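Local coordinates for methylglyoxal reductase (NADPH-dependent) (Candida albicans SC5314, PDB 6KWS), which probably reduces methylglyoxal using NADPH, as an oxidoreductase of the dihydroflavonol-4-reductase subfamily with a Rossmann-type nucleotide-binding fold, at residues V92-L98 with W153-L157; T269-D275 with V290-D296; Q27-R33 with N50-V56; S126-I130 with Q259-L263; F196-Q201 with T213-I218. The protein carries 1 engineered substitution. All coordinates share one frame. Residues are numbered along the deposited sequence.

Interaction 1 of 5, residues V92-L98 with W153-L157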
# COMPACT_ATOMS: atom_id res chain seq x y z
N VAL A 92 20.09 9.09 -2.22
CA VAL A 92 18.73 8.82 -2.67
C VAL A 92 18.70 8.30 -4.10
O VAL A 92 17.82 7.52 -4.46
CB VAL A 92 17.90 10.10 -2.50
CG1 VAL A 92 16.48 9.88 -2.94
CG2 VAL A 92 17.95 10.56 -1.05
N GLU A 93 19.66 8.71 -4.94
CA GLU A 93 19.59 8.32 -6.35
C GLU A 93 19.84 6.82 -6.53
O GLU A 93 19.06 6.14 -7.21
CB GLU A 93 20.58 9.12 -7.19
CG GLU A 93 20.35 8.91 -8.70
CD GLU A 93 21.04 9.96 -9.59
OE1 GLU A 93 21.96 10.67 -9.11
OE2 GLU A 93 20.63 10.06 -10.77
N LYS A 94 20.92 6.30 -5.93
CA LYS A 94 21.23 4.88 -6.13
C LYS A 94 20.41 3.98 -5.22
O LYS A 94 20.14 2.83 -5.57
CB LYS A 94 22.73 4.62 -5.91
CG LYS A 94 23.67 5.41 -6.84
CD LYS A 94 23.22 5.36 -8.33
CE LYS A 94 24.39 5.16 -9.33
NZ LYS A 94 24.40 6.10 -10.51
N GLU A 95 20.00 4.46 -4.05
CA GLU A 95 19.34 3.57 -3.11
C GLU A 95 17.82 3.57 -3.24
O GLU A 95 17.18 2.61 -2.80
CB GLU A 95 19.74 3.93 -1.67
CG GLU A 95 21.16 3.47 -1.29
CD GLU A 95 21.60 3.93 0.10
OE1 GLU A 95 21.85 5.14 0.29
OE2 GLU A 95 21.72 3.07 1.02
N LEU A 96 17.22 4.60 -3.85
CA LEU A 96 15.77 4.68 -3.95
C LEU A 96 15.25 4.81 -5.37
O LEU A 96 14.36 4.05 -5.77
CB LEU A 96 15.26 5.85 -3.10
CG LEU A 96 15.07 5.56 -1.62
CD1 LEU A 96 14.71 6.84 -0.85
CD2 LEU A 96 14.01 4.49 -1.44
N LEU A 97 15.75 5.78 -6.15
CA LEU A 97 15.10 6.13 -7.41
C LEU A 97 15.39 5.11 -8.51
O LEU A 97 14.46 4.59 -9.14
CB LEU A 97 15.51 7.52 -7.85
CG LEU A 97 14.83 8.61 -7.03
CD1 LEU A 97 15.48 9.95 -7.27
CD2 LEU A 97 13.35 8.65 -7.38
N LEU A 98 16.67 4.81 -8.74
CA LEU A 98 16.99 3.79 -9.74
C LEU A 98 16.40 2.43 -9.39
O LEU A 98 15.72 1.85 -10.26
CB LEU A 98 18.51 3.73 -9.94
CG LEU A 98 19.04 5.04 -10.53
CD1 LEU A 98 20.54 5.05 -10.51
CD2 LEU A 98 18.51 5.25 -11.95
N TRP A 153 12.98 14.81 -11.01
CA TRP A 153 14.08 13.94 -10.60
C TRP A 153 15.08 14.70 -9.75
O TRP A 153 15.57 14.18 -8.74
CB TRP A 153 14.76 13.37 -11.84
CG TRP A 153 15.76 12.29 -11.58
CD1 TRP A 153 17.09 12.44 -11.30
CD2 TRP A 153 15.53 10.87 -11.61
NE1 TRP A 153 17.70 11.22 -11.15
CE2 TRP A 153 16.76 10.24 -11.34
CE3 TRP A 153 14.40 10.08 -11.85
CZ2 TRP A 153 16.88 8.85 -11.28
CZ3 TRP A 153 14.53 8.70 -11.80
CH2 TRP A 153 15.76 8.10 -11.51
N GLN A 154 15.40 15.93 -10.14
CA GLN A 154 16.40 16.67 -9.39
C GLN A 154 15.90 16.96 -7.99
O GLN A 154 16.63 16.75 -7.01
CB GLN A 154 16.76 17.95 -10.13
CG GLN A 154 17.60 17.73 -11.40
CD GLN A 154 16.85 16.97 -12.50
OE1 GLN A 154 15.62 17.03 -12.60
NE2 GLN A 154 17.59 16.25 -13.33
N ASP A 155 14.65 17.39 -7.87
CA ASP A 155 14.10 17.68 -6.55
C ASP A 155 13.89 16.43 -5.71
O ASP A 155 13.88 16.51 -4.48
CB ASP A 155 12.81 18.45 -6.72
CG ASP A 155 13.05 19.91 -7.13
OD1 ASP A 155 14.24 20.27 -7.34
OD2 ASP A 155 12.07 20.69 -7.23
N ALA A 156 13.76 15.27 -6.35
CA ALA A 156 13.59 14.03 -5.59
C ALA A 156 14.85 13.63 -4.83
O ALA A 156 14.73 12.86 -3.86
CB ALA A 156 13.15 12.92 -6.54
N LEU A 157 16.03 14.13 -5.20
CA LEU A 157 17.28 13.87 -4.48
C LEU A 157 17.50 14.75 -3.25
O LEU A 157 18.44 14.49 -2.49
CB LEU A 157 18.48 14.07 -5.40
CG LEU A 157 18.38 13.61 -6.84
CD1 LEU A 157 19.62 14.05 -7.54
CD2 LEU A 157 18.25 12.10 -6.93
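Trp-153 holds its chi1 in the t well (-170°), which swings the indole out of its own short helical turn and across to helix residues 92-98. The nitrogen edge of the ring is met by Glu-93, whose t,t side chain is stretched out so that its carboxylate comes level with the indole: NE1 of Trp-153 donates to OE2 of Glu-93 over 3.2 Å, nearly in line. Leu-97, in the m,t rotamer, lays CD1 over one face of the indole, and its CB sits 3.7 Å from CH2 of Trp-153. Leu-98, also m,t, meets the ring edge instead, with CD2 4.0 Å from the same Trp-153 CH2. Leu-157 fills the space beyond: its CD2 lies 3.5 Å from Leu-97 CD1 and 3.8 Å from Glu-93 CB. Ala-156 CB also touches Leu-97 CD1, at 3.8 Å. The first helical turns include a wider pi-type turn at 93-97, with the amide of Leu-97 reaching Val-92 O. Helix 160-181 completes the cluster: Phe-170 meets the Trp-153 ring edge-to-face and touches Leu-97, which also packs on Ser-167, so the start of helix 92-114 and the 153-157 turn share this third helix as a neighbour.

Interaction 2 of 5, residues T269-D275 with V290-D296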
# COMPACT_ATOMS: atom_id res chain seq x y z
N THR A 269 -5.51 14.32 11.08
CA THR A 269 -4.30 14.81 11.73
C THR A 269 -4.02 13.95 12.96
O THR A 269 -4.85 13.12 13.35
CB THR A 269 -4.40 16.28 12.14
OG1 THR A 269 -5.05 16.37 13.41
CG2 THR A 269 -5.16 17.07 11.10
N SER A 270 -2.85 14.14 13.56
CA SER A 270 -2.54 13.35 14.75
C SER A 270 -3.57 13.58 15.84
O SER A 270 -3.89 12.66 16.59
CB SER A 270 -1.15 13.69 15.26
OG SER A 270 -0.19 13.10 14.42
N GLN A 271 -4.11 14.79 15.93
CA GLN A 271 -5.14 15.05 16.92
C GLN A 271 -6.38 14.19 16.65
O GLN A 271 -7.05 13.77 17.60
CB GLN A 271 -5.50 16.54 16.93
CG GLN A 271 -6.53 16.91 17.96
CD GLN A 271 -5.98 16.86 19.38
OE1 GLN A 271 -5.02 17.57 19.72
NE2 GLN A 271 -6.61 16.05 20.23
N SER A 272 -6.67 13.90 15.38
CA SER A 272 -7.78 13.00 15.08
C SER A 272 -7.57 11.66 15.76
O SER A 272 -8.50 11.10 16.35
CB SER A 272 -7.90 12.80 13.58
OG SER A 272 -7.98 14.05 12.92
N LEU A 273 -6.34 11.15 15.71
CA LEU A 273 -6.04 9.84 16.27
C LEU A 273 -6.08 9.86 17.79
O LEU A 273 -6.68 8.98 18.41
CB LEU A 273 -4.68 9.37 15.77
CG LEU A 273 -4.49 9.53 14.27
CD1 LEU A 273 -3.11 9.02 13.88
CD2 LEU A 273 -5.60 8.79 13.52
N VAL A 274 -5.43 10.86 18.39
CA VAL A 274 -5.49 11.07 19.84
C VAL A 274 -6.93 11.05 20.33
O VAL A 274 -7.29 10.27 21.22
CB VAL A 274 -4.80 12.39 20.22
CG1 VAL A 274 -4.95 12.64 21.70
CG2 VAL A 274 -3.33 12.33 19.83
N ASP A 275 -7.79 11.89 19.73
CA ASP A 275 -9.20 11.96 20.14
C ASP A 275 -9.89 10.60 20.09
O ASP A 275 -10.60 10.23 21.03
CB ASP A 275 -9.96 12.96 19.26
CG ASP A 275 -9.61 14.42 19.57
OD1 ASP A 275 -8.96 14.69 20.61
OD2 ASP A 275 -10.00 15.31 18.75
N VAL A 290 -3.82 14.75 25.67
CA VAL A 290 -5.13 15.16 25.20
C VAL A 290 -5.05 16.25 24.12
O VAL A 290 -5.89 16.25 23.22
CB VAL A 290 -5.98 15.64 26.40
CG1 VAL A 290 -7.35 16.14 25.94
CG2 VAL A 290 -6.12 14.52 27.40
N ASP A 291 -4.00 17.07 24.13
CA ASP A 291 -4.00 18.50 23.80
C ASP A 291 -5.35 19.10 23.42
O ASP A 291 -6.23 19.18 24.28
CB ASP A 291 -2.99 18.82 22.70
CG ASP A 291 -2.21 20.14 22.98
OD1 ASP A 291 -1.53 20.65 22.06
OD2 ASP A 291 -2.27 20.67 24.12
N GLU A 292 -5.51 19.57 22.17
CA GLU A 292 -6.66 20.40 21.81
C GLU A 292 -7.67 19.60 21.00
O GLU A 292 -7.60 19.58 19.76
CB GLU A 292 -6.21 21.65 21.02
CG GLU A 292 -5.44 22.75 21.82
CD GLU A 292 -6.30 23.55 22.82
OE1 GLU A 292 -6.26 24.80 22.76
OE2 GLU A 292 -6.99 22.94 23.69
N PRO A 293 -8.63 18.93 21.65
CA PRO A 293 -9.57 18.09 20.90
C PRO A 293 -10.38 18.92 19.92
O PRO A 293 -10.73 20.07 20.19
CB PRO A 293 -10.46 17.49 22.00
CG PRO A 293 -9.65 17.63 23.26
CD PRO A 293 -8.91 18.91 23.09
N GLY A 294 -10.68 18.31 18.77
CA GLY A 294 -11.37 18.97 17.68
C GLY A 294 -10.52 19.87 16.82
O GLY A 294 -11.00 20.30 15.76
N SER A 295 -9.28 20.18 17.21
CA SER A 295 -8.44 21.05 16.41
C SER A 295 -8.26 20.52 14.99
O SER A 295 -8.00 21.31 14.07
CB SER A 295 -7.07 21.26 17.08
OG SER A 295 -6.14 20.23 16.80
N ASP A 296 -8.46 19.22 14.77
CA ASP A 296 -8.17 18.62 13.47
C ASP A 296 -9.13 19.11 12.38
O ASP A 296 -8.71 19.32 11.24
CB ASP A 296 -8.20 17.09 13.56
CG ASP A 296 -9.50 16.54 14.14
OD1 ASP A 296 -10.19 15.75 13.44
OD2 ASP A 296 -9.82 16.87 15.30
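Val-290 opens the second segment by offering its carbonyl: Gln-271 NE2 donates to Val-290 O at 3.1 Å, while Val-274 CG1 lies 4.0 Å from that same oxygen. Asp-291 only brushes Gln-271, and at Glu-292 the other end of the same amide is used, Glu-292 N giving a weak hydrogen bond of 3.2 Å to Gln-271 OE1. From Glu-292 to Ser-295 the chain makes a type II beta turn. Pro-293 sets its CB 3.5 Å from Asp-275 OD1, and Gly-294, at positive phi, turns its amide N to Asp-275 OD2, 3.1 Å away. Ser-295 OG packs against Gln-271 CG at 3.5 Å. Asp-296 then enters helix 295-303 and reaches the other helix start, where Thr-269 and Ser-272 form a capping box; Ser-272 OG gives Asp-296 OD1 a weak hydrogen bond of 2.8 Å. The contact thus joins helix 270-280 to the loop leading into helix 295-303, away from the NADPH site. Its chemistry is polar: Gln-271 and Asp-275, themselves linked from NE2 to OD1 at 2.7 Å, serve as side-chain partners for the loop backbone, and these bonds must outweigh the like-charge approach of Asp-275 OD2 and Asp-296 OD2 at 3.8 Å.

Interaction 3 of 5, residues Q27-R33 with N50-V56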
# COMPACT_ATOMS: atom_id res chain seq x y z
N GLN A 27 -6.39 -19.98 -6.63
CA GLN A 27 -5.13 -20.62 -6.31
C GLN A 27 -4.06 -19.54 -6.27
O GLN A 27 -3.86 -18.81 -7.25
CB GLN A 27 -4.79 -21.74 -7.30
CG GLN A 27 -5.54 -23.04 -6.99
CD GLN A 27 -4.81 -24.28 -7.48
OE1 GLN A 27 -5.07 -24.78 -8.58
NE2 GLN A 27 -3.89 -24.78 -6.65
N VAL A 28 -3.41 -19.39 -5.12
CA VAL A 28 -2.48 -18.30 -4.88
C VAL A 28 -1.06 -18.86 -4.87
O VAL A 28 -0.78 -19.86 -4.20
CB VAL A 28 -2.79 -17.57 -3.58
CG1 VAL A 28 -1.91 -16.33 -3.44
CG2 VAL A 28 -4.26 -17.19 -3.57
N ILE A 29 -0.18 -18.21 -5.62
CA ILE A 29 1.24 -18.45 -5.55
C ILE A 29 1.88 -17.16 -5.07
O ILE A 29 1.92 -16.16 -5.81
CB ILE A 29 1.83 -18.88 -6.90
CG1 ILE A 29 1.08 -20.09 -7.45
CG2 ILE A 29 3.33 -19.13 -6.77
CD1 ILE A 29 1.33 -20.30 -8.92
N GLY A 30 2.36 -17.16 -3.85
CA GLY A 30 3.02 -15.99 -3.33
C GLY A 30 4.50 -16.08 -3.58
O GLY A 30 5.07 -17.16 -3.60
N THR A 31 5.13 -14.94 -3.79
CA THR A 31 6.58 -14.93 -3.81
C THR A 31 7.06 -14.32 -2.51
O THR A 31 6.44 -13.38 -1.97
CB THR A 31 7.14 -14.15 -5.01
OG1 THR A 31 7.04 -12.73 -4.77
CG2 THR A 31 6.43 -14.52 -6.31
N VAL A 32 8.13 -14.89 -1.98
CA VAL A 32 8.70 -14.50 -0.71
C VAL A 32 10.20 -14.52 -0.89
O VAL A 32 10.72 -15.10 -1.85
CB VAL A 32 8.28 -15.43 0.44
CG1 VAL A 32 6.81 -15.25 0.74
CG2 VAL A 32 8.58 -16.88 0.08
N ARG A 33 10.91 -13.91 0.06
CA ARG A 33 12.35 -13.73 -0.08
C ARG A 33 13.17 -14.88 0.48
O ARG A 33 14.38 -14.93 0.19
CB ARG A 33 12.84 -12.42 0.59
CG ARG A 33 12.37 -11.04 -0.01
CD ARG A 33 10.83 -10.90 -0.13
NE ARG A 33 10.22 -11.35 1.12
CZ ARG A 33 8.94 -11.59 1.39
NH1 ARG A 33 7.99 -11.41 0.50
NH2 ARG A 33 8.64 -12.02 2.59
N ASN A 50 -4.99 -24.39 -1.53
CA ASN A 50 -4.97 -23.32 -2.51
C ASN A 50 -3.76 -22.39 -2.40
O ASN A 50 -3.74 -21.37 -3.09
CB ASN A 50 -6.24 -22.47 -2.36
CG ASN A 50 -7.45 -23.14 -2.96
OD1 ASN A 50 -7.34 -24.12 -3.71
ND2 ASN A 50 -8.63 -22.60 -2.63
N LEU A 51 -2.78 -22.69 -1.55
CA LEU A 51 -1.73 -21.73 -1.23
C LEU A 51 -0.37 -22.37 -1.38
O LEU A 51 -0.15 -23.48 -0.89
CB LEU A 51 -1.89 -21.19 0.20
CG LEU A 51 -0.85 -20.14 0.61
CD1 LEU A 51 -0.90 -18.85 -0.22
CD2 LEU A 51 -1.01 -19.82 2.07
N SER A 52 0.54 -21.66 -2.03
CA SER A 52 1.91 -22.14 -2.19
C SER A 52 2.78 -20.93 -2.51
O SER A 52 2.27 -19.84 -2.82
CB SER A 52 2.01 -23.18 -3.30
OG SER A 52 1.59 -22.62 -4.53
N TYR A 53 4.09 -21.14 -2.45
CA TYR A 53 5.01 -20.02 -2.61
C TYR A 53 6.23 -20.41 -3.45
O TYR A 53 6.61 -21.58 -3.53
CB TYR A 53 5.47 -19.49 -1.24
CG TYR A 53 6.43 -20.39 -0.49
CD1 TYR A 53 7.81 -20.24 -0.62
CD2 TYR A 53 5.96 -21.38 0.37
CE1 TYR A 53 8.70 -21.05 0.07
CE2 TYR A 53 6.85 -22.19 1.08
CZ TYR A 53 8.22 -22.02 0.92
OH TYR A 53 9.12 -22.82 1.62
N GLU A 54 6.84 -19.39 -4.05
CA GLU A 54 8.13 -19.50 -4.72
C GLU A 54 9.05 -18.42 -4.18
O GLU A 54 8.59 -17.38 -3.70
CB GLU A 54 7.99 -19.39 -6.24
CG GLU A 54 7.08 -20.44 -6.86
CD GLU A 54 7.75 -21.83 -6.94
OE1 GLU A 54 7.18 -22.72 -7.60
OE2 GLU A 54 8.84 -22.03 -6.35
N ILE A 55 10.35 -18.66 -4.24
CA ILE A 55 11.33 -17.75 -3.65
C ILE A 55 11.90 -16.82 -4.72
O ILE A 55 12.40 -17.29 -5.75
CB ILE A 55 12.45 -18.51 -2.95
CG1 ILE A 55 11.86 -19.31 -1.80
CG2 ILE A 55 13.50 -17.53 -2.47
CD1 ILE A 55 12.86 -19.95 -0.95
N VAL A 56 11.84 -15.52 -4.45
CA VAL A 56 12.47 -14.48 -5.26
C VAL A 56 13.20 -13.54 -4.32
O VAL A 56 12.58 -12.66 -3.70
CB VAL A 56 11.44 -13.71 -6.10
CG1 VAL A 56 12.11 -12.56 -6.85
CG2 VAL A 56 10.71 -14.65 -7.06
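Val-32 CG2 lies 3.5 Å from Tyr-53 CD1, the tightest apolar touch, and on the same face Val-28 CB meets Leu-51 CD1 at 4.1 Å. Gly-30, between the two valines, adds no side chain to this face, which Leu-22 of helix 12-23 and Leu-42 of helix 35-44 cover. Ile-29 lies on the opposite face, with CG2 4.0 Å from Glu-54 CG. Between the faces runs a parallel ladder in which the even-numbered residues of 27-33 use both N and O toward 50-56: Val-28 N bonds Asn-50 O, Gly-30 N bonds Ser-52 O and Glu-54 N returns to Gly-30 O, all at 2.9 Å. Gln-27, Ile-29 and Thr-31 turn to strand 3-7. At the polar margin, Tyr-53 OH bonds Asp-39 and Glu-54 OE1 bonds His-72. Helix 35-44 links the two strands into a Rossmann-fold beta-alpha-beta unit, with 51-55 an edge strand. Pairing facing backbone groups, the ladder leads to NADPH-binding Arg-33, whose positive charge is consistent with recognition of the cofactor's extra phosphate.

Interaction 4 of 5, residues S126-I130 with Q259-L263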
# COMPACT_ATOMS: atom_id res chain seq x y z
N SER A 126 1.00 4.62 -5.08
CA SER A 126 0.84 5.43 -3.88
C SER A 126 0.19 6.74 -4.26
O SER A 126 0.41 7.26 -5.36
CB SER A 126 2.19 5.70 -3.19
OG SER A 126 2.07 6.80 -2.29
N TYR A 127 -0.62 7.27 -3.34
CA TYR A 127 -1.09 8.64 -3.46
C TYR A 127 0.07 9.59 -3.73
O TYR A 127 -0.10 10.63 -4.38
CB TYR A 127 -1.84 9.03 -2.17
CG TYR A 127 -2.40 10.44 -2.16
CD1 TYR A 127 -3.31 10.86 -3.13
CD2 TYR A 127 -2.02 11.35 -1.17
CE1 TYR A 127 -3.83 12.14 -3.12
CE2 TYR A 127 -2.54 12.64 -1.15
CZ TYR A 127 -3.44 13.03 -2.12
OH TYR A 127 -3.95 14.30 -2.11
N ALA A 128 1.27 9.26 -3.24
CA ALA A 128 2.42 10.10 -3.48
C ALA A 128 2.73 10.25 -4.97
O ALA A 128 3.41 11.21 -5.35
CB ALA A 128 3.65 9.53 -2.76
N ALA A 129 2.31 9.31 -5.81
CA ALA A 129 2.49 9.50 -7.24
C ALA A 129 1.41 10.38 -7.85
O ALA A 129 1.53 10.79 -9.01
CB ALA A 129 2.54 8.16 -7.97
N ILE A 130 0.36 10.67 -7.10
CA ILE A 130 -0.74 11.49 -7.59
C ILE A 130 -0.57 12.97 -7.21
O ILE A 130 -0.85 13.85 -8.02
CB ILE A 130 -2.08 10.94 -7.08
CG1 ILE A 130 -2.32 9.53 -7.63
CG2 ILE A 130 -3.17 11.87 -7.50
CD1 ILE A 130 -3.75 9.02 -7.45
N GLN A 259 -6.59 1.60 -15.52
CA GLN A 259 -7.01 2.62 -14.57
C GLN A 259 -5.97 2.80 -13.48
O GLN A 259 -5.26 1.85 -13.11
CB GLN A 259 -8.36 2.27 -13.93
CG GLN A 259 -9.53 2.21 -14.91
CD GLN A 259 -9.61 3.43 -15.81
OE1 GLN A 259 -9.53 4.57 -15.35
NE2 GLN A 259 -9.75 3.20 -17.10
N ARG A 260 -5.86 4.04 -12.99
CA ARG A 260 -5.21 4.35 -11.73
C ARG A 260 -6.29 4.55 -10.68
O ARG A 260 -7.12 5.45 -10.81
CB ARG A 260 -4.39 5.63 -11.81
CG ARG A 260 -3.28 5.63 -12.80
CD ARG A 260 -2.76 7.05 -12.82
NE ARG A 260 -1.66 7.28 -11.89
CZ ARG A 260 -1.40 8.45 -11.33
NH1 ARG A 260 -2.17 9.51 -11.60
NH2 ARG A 260 -0.36 8.58 -10.51
N ILE A 261 -6.30 3.71 -9.65
CA ILE A 261 -7.38 3.73 -8.68
C ILE A 261 -6.85 4.39 -7.41
O ILE A 261 -5.92 3.88 -6.76
CB ILE A 261 -7.94 2.33 -8.43
CG1 ILE A 261 -8.65 1.84 -9.69
CG2 ILE A 261 -9.01 2.38 -7.41
CD1 ILE A 261 -8.22 0.48 -10.13
N LEU A 262 -7.43 5.52 -7.06
CA LEU A 262 -7.06 6.22 -5.83
C LEU A 262 -7.76 5.57 -4.64
O LEU A 262 -8.99 5.37 -4.66
CB LEU A 262 -7.43 7.70 -5.97
CG LEU A 262 -6.59 8.78 -5.30
CD1 LEU A 262 -7.06 10.18 -5.76
CD2 LEU A 262 -6.71 8.64 -3.80
N LEU A 263 -7.00 5.21 -3.61
CA LEU A 263 -7.57 4.61 -2.42
C LEU A 263 -7.37 5.57 -1.26
O LEU A 263 -6.27 5.71 -0.72
CB LEU A 263 -6.98 3.24 -2.11
CG LEU A 263 -8.14 2.38 -2.61
CD1 LEU A 263 -7.98 2.09 -4.10
CD2 LEU A 263 -8.42 1.15 -1.78
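Ile-130 pushes its side chain straight at strand 260-263, its CD1 resting 3.6 Å from Leu-262 CG, while its CG1 lies 3.6 Å from Arg-260 NH2. Tyr-127 adds to the same apolar patch, with CD1 4.1 Å from Leu-262 CD2; its hydroxyl is turned to Glu-136. The 126-130 loop follows strand 120-124 of the central sheet, and Ser-126 bends it sharply through an ST turn, OG accepting from Ala-128 N at 2.8 Å. That bend presents the carbonyl of Ala-129 to Arg-260, whose NH2 makes a weak hydrogen bond of 3.3 Å to Ala-129 O, close to the guanidinium plane. The stronger partners of Arg-260 lie beyond the loop: a salt bridge from NE to Glu-172, NH1 bonds to the carbonyls of Glu-145 and Asp-147, and a cation-pi contact with Trp-148. A buried arginine is therefore paid for by several acceptors at once, and the weak bond to the loop supplements that network, with Ile-130 and Leu-262 supplying the apolar contact beside it.

Interaction 5 of 5, residues F196-Q201 with T213-I218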
# COMPACT_ATOMS: atom_id res chain seq x y z
N PHE A 196 -1.94 7.20 3.27
CA PHE A 196 -1.39 6.48 4.41
C PHE A 196 -2.27 5.29 4.76
O PHE A 196 -3.48 5.44 4.94
CB PHE A 196 -1.25 7.39 5.63
CG PHE A 196 -0.26 8.48 5.45
CD1 PHE A 196 1.11 8.20 5.46
CD2 PHE A 196 -0.68 9.81 5.29
CE1 PHE A 196 2.04 9.23 5.29
CE2 PHE A 196 0.24 10.84 5.13
CZ PHE A 196 1.60 10.54 5.12
N VAL A 197 -1.67 4.12 4.86
CA VAL A 197 -2.42 2.89 5.07
C VAL A 197 -2.45 2.56 6.55
O VAL A 197 -1.41 2.27 7.16
CB VAL A 197 -1.83 1.74 4.26
CG1 VAL A 197 -2.61 0.50 4.55
CG2 VAL A 197 -1.85 2.06 2.77
N PHE A 198 -3.64 2.60 7.14
CA PHE A 198 -3.89 2.24 8.53
C PHE A 198 -4.53 0.86 8.58
O PHE A 198 -4.85 0.27 7.55
CB PHE A 198 -4.81 3.27 9.21
CG PHE A 198 -4.21 4.61 9.39
CD1 PHE A 198 -2.84 4.79 9.32
CD2 PHE A 198 -5.02 5.72 9.63
CE1 PHE A 198 -2.28 6.04 9.48
CE2 PHE A 198 -4.46 6.99 9.81
CZ PHE A 198 -3.09 7.15 9.73
N GLY A 199 -4.77 0.37 9.79
CA GLY A 199 -5.51 -0.85 9.96
C GLY A 199 -4.67 -1.93 10.59
O GLY A 199 -3.44 -1.84 10.64
N PRO A 200 -5.32 -2.99 11.07
CA PRO A 200 -4.58 -4.08 11.73
C PRO A 200 -3.83 -4.95 10.73
O PRO A 200 -4.15 -5.00 9.54
CB PRO A 200 -5.71 -4.88 12.39
CG PRO A 200 -6.83 -4.72 11.35
CD PRO A 200 -6.75 -3.29 10.95
N GLN A 201 -2.85 -5.69 11.25
CA GLN A 201 -2.25 -6.77 10.47
C GLN A 201 -3.16 -7.99 10.38
O GLN A 201 -4.04 -8.22 11.21
CB GLN A 201 -0.92 -7.18 11.10
CG GLN A 201 -0.07 -6.01 11.46
CD GLN A 201 1.38 -6.28 11.20
OE1 GLN A 201 2.07 -6.85 12.05
NE2 GLN A 201 1.85 -5.89 10.02
N THR A 213 5.19 -0.49 9.33
CA THR A 213 4.16 -0.02 8.42
C THR A 213 3.80 1.44 8.72
O THR A 213 4.42 2.12 9.53
CB THR A 213 2.88 -0.88 8.51
OG1 THR A 213 2.02 -0.38 9.55
CG2 THR A 213 3.20 -2.35 8.78
N SER A 214 2.73 1.90 8.06
CA SER A 214 2.23 3.25 8.27
C SER A 214 1.36 3.37 9.52
O SER A 214 1.09 4.48 9.98
CB SER A 214 1.44 3.70 7.06
OG SER A 214 1.34 5.11 7.09
N SER A 215 0.93 2.24 10.08
CA SER A 215 0.22 2.28 11.35
C SER A 215 1.12 2.75 12.49
O SER A 215 0.61 3.02 13.58
CB SER A 215 -0.36 0.89 11.67
OG SER A 215 -1.59 0.65 10.98
N GLU A 216 2.44 2.89 12.25
CA GLU A 216 3.35 3.45 13.25
C GLU A 216 2.98 4.88 13.62
O GLU A 216 3.22 5.29 14.76
CB GLU A 216 4.80 3.39 12.77
CG GLU A 216 5.80 4.14 13.66
CD GLU A 216 6.13 3.40 15.00
OE1 GLU A 216 5.79 2.19 15.14
OE2 GLU A 216 6.71 4.03 15.91
N ILE A 217 2.41 5.65 12.70
CA ILE A 217 1.79 6.93 13.08
C ILE A 217 0.87 6.73 14.28
O ILE A 217 0.96 7.45 15.28
CB ILE A 217 1.04 7.52 11.87
CG1 ILE A 217 2.01 7.59 10.69
CG2 ILE A 217 0.47 8.88 12.20
CD1 ILE A 217 1.43 8.20 9.47
N ILE A 218 -0.00 5.73 14.20
CA ILE A 218 -0.90 5.41 15.31
C ILE A 218 -0.11 4.88 16.50
O ILE A 218 -0.31 5.30 17.64
CB ILE A 218 -1.96 4.40 14.83
CG1 ILE A 218 -2.85 5.07 13.79
CG2 ILE A 218 -2.76 3.87 16.00
CD1 ILE A 218 -3.73 4.14 13.00
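Phe-196 starts the first segment with its ring beside the 213-218 turn: Ile-217 CD1 sits over one face, 4.0 Å from Phe-196 CD1, and Ser-214 OG approaches the ring edge, 3.5 Å from Phe-196 CD1. Val-197, an NADPH-binding residue, keeps its side chain near Phe-12 and Ile-13, also cofactor-binding, and meets the turn through its backbone, its O lying 3.2 Å from Ser-214 CB. Phe-198 brings the main apolar contact: Ile-218 CD1 rests 3.9 Å above its ring centroid in a CH-pi contact, while Ser-214 O and Ile-217 CD1 lie at the ring edge. Strand 196-198, at one sheet edge, is hydrogen-bonded to strand 234-239 and forms with helix 216-222 a beta-alpha-beta unit; the contact joins the end of its strand to the start of its helix. There Thr-213 OG1 accepts from Ser-215 N at 2.9 Å, a capping bond within a type I turn. Gly-199, at backbone angles where a CB would clash with the preceding carbonyl, receives a hydrogen bond on its O from Ser-215 OG at 3.1 Å. Past Pro-200, whose carbonyl is bonded by His-16, Gln-201 brings NE2 to 4.0 Å from Thr-213 CG2, and Phe-12 touches both of these residues.

Along the chain interaction 3 comes first and interaction 2 last; interactions 1 and 4 alternate their segments, and interaction 5 is nested inside the loop that interaction 4 closes. Interactions 3, 4 and 5 all reach the central sheet: 3 and 5 involve its two outermost strands, their centres about 25 Å apart, and 4 uses strand 260-269, parallel to 188-194 but antiparallel to 234-239. That strand leads directly into helix 270-280 of interaction 2, where Leu-273 packs on Ile-217, Ile-218 and Phe-198 of interaction 5. Interaction 1 stands apart, about 20 Å from interaction 4 between centres. NADPH-binding residues lie within interactions 3 and 5, so the cofactor site draws on distant parts of one sheet.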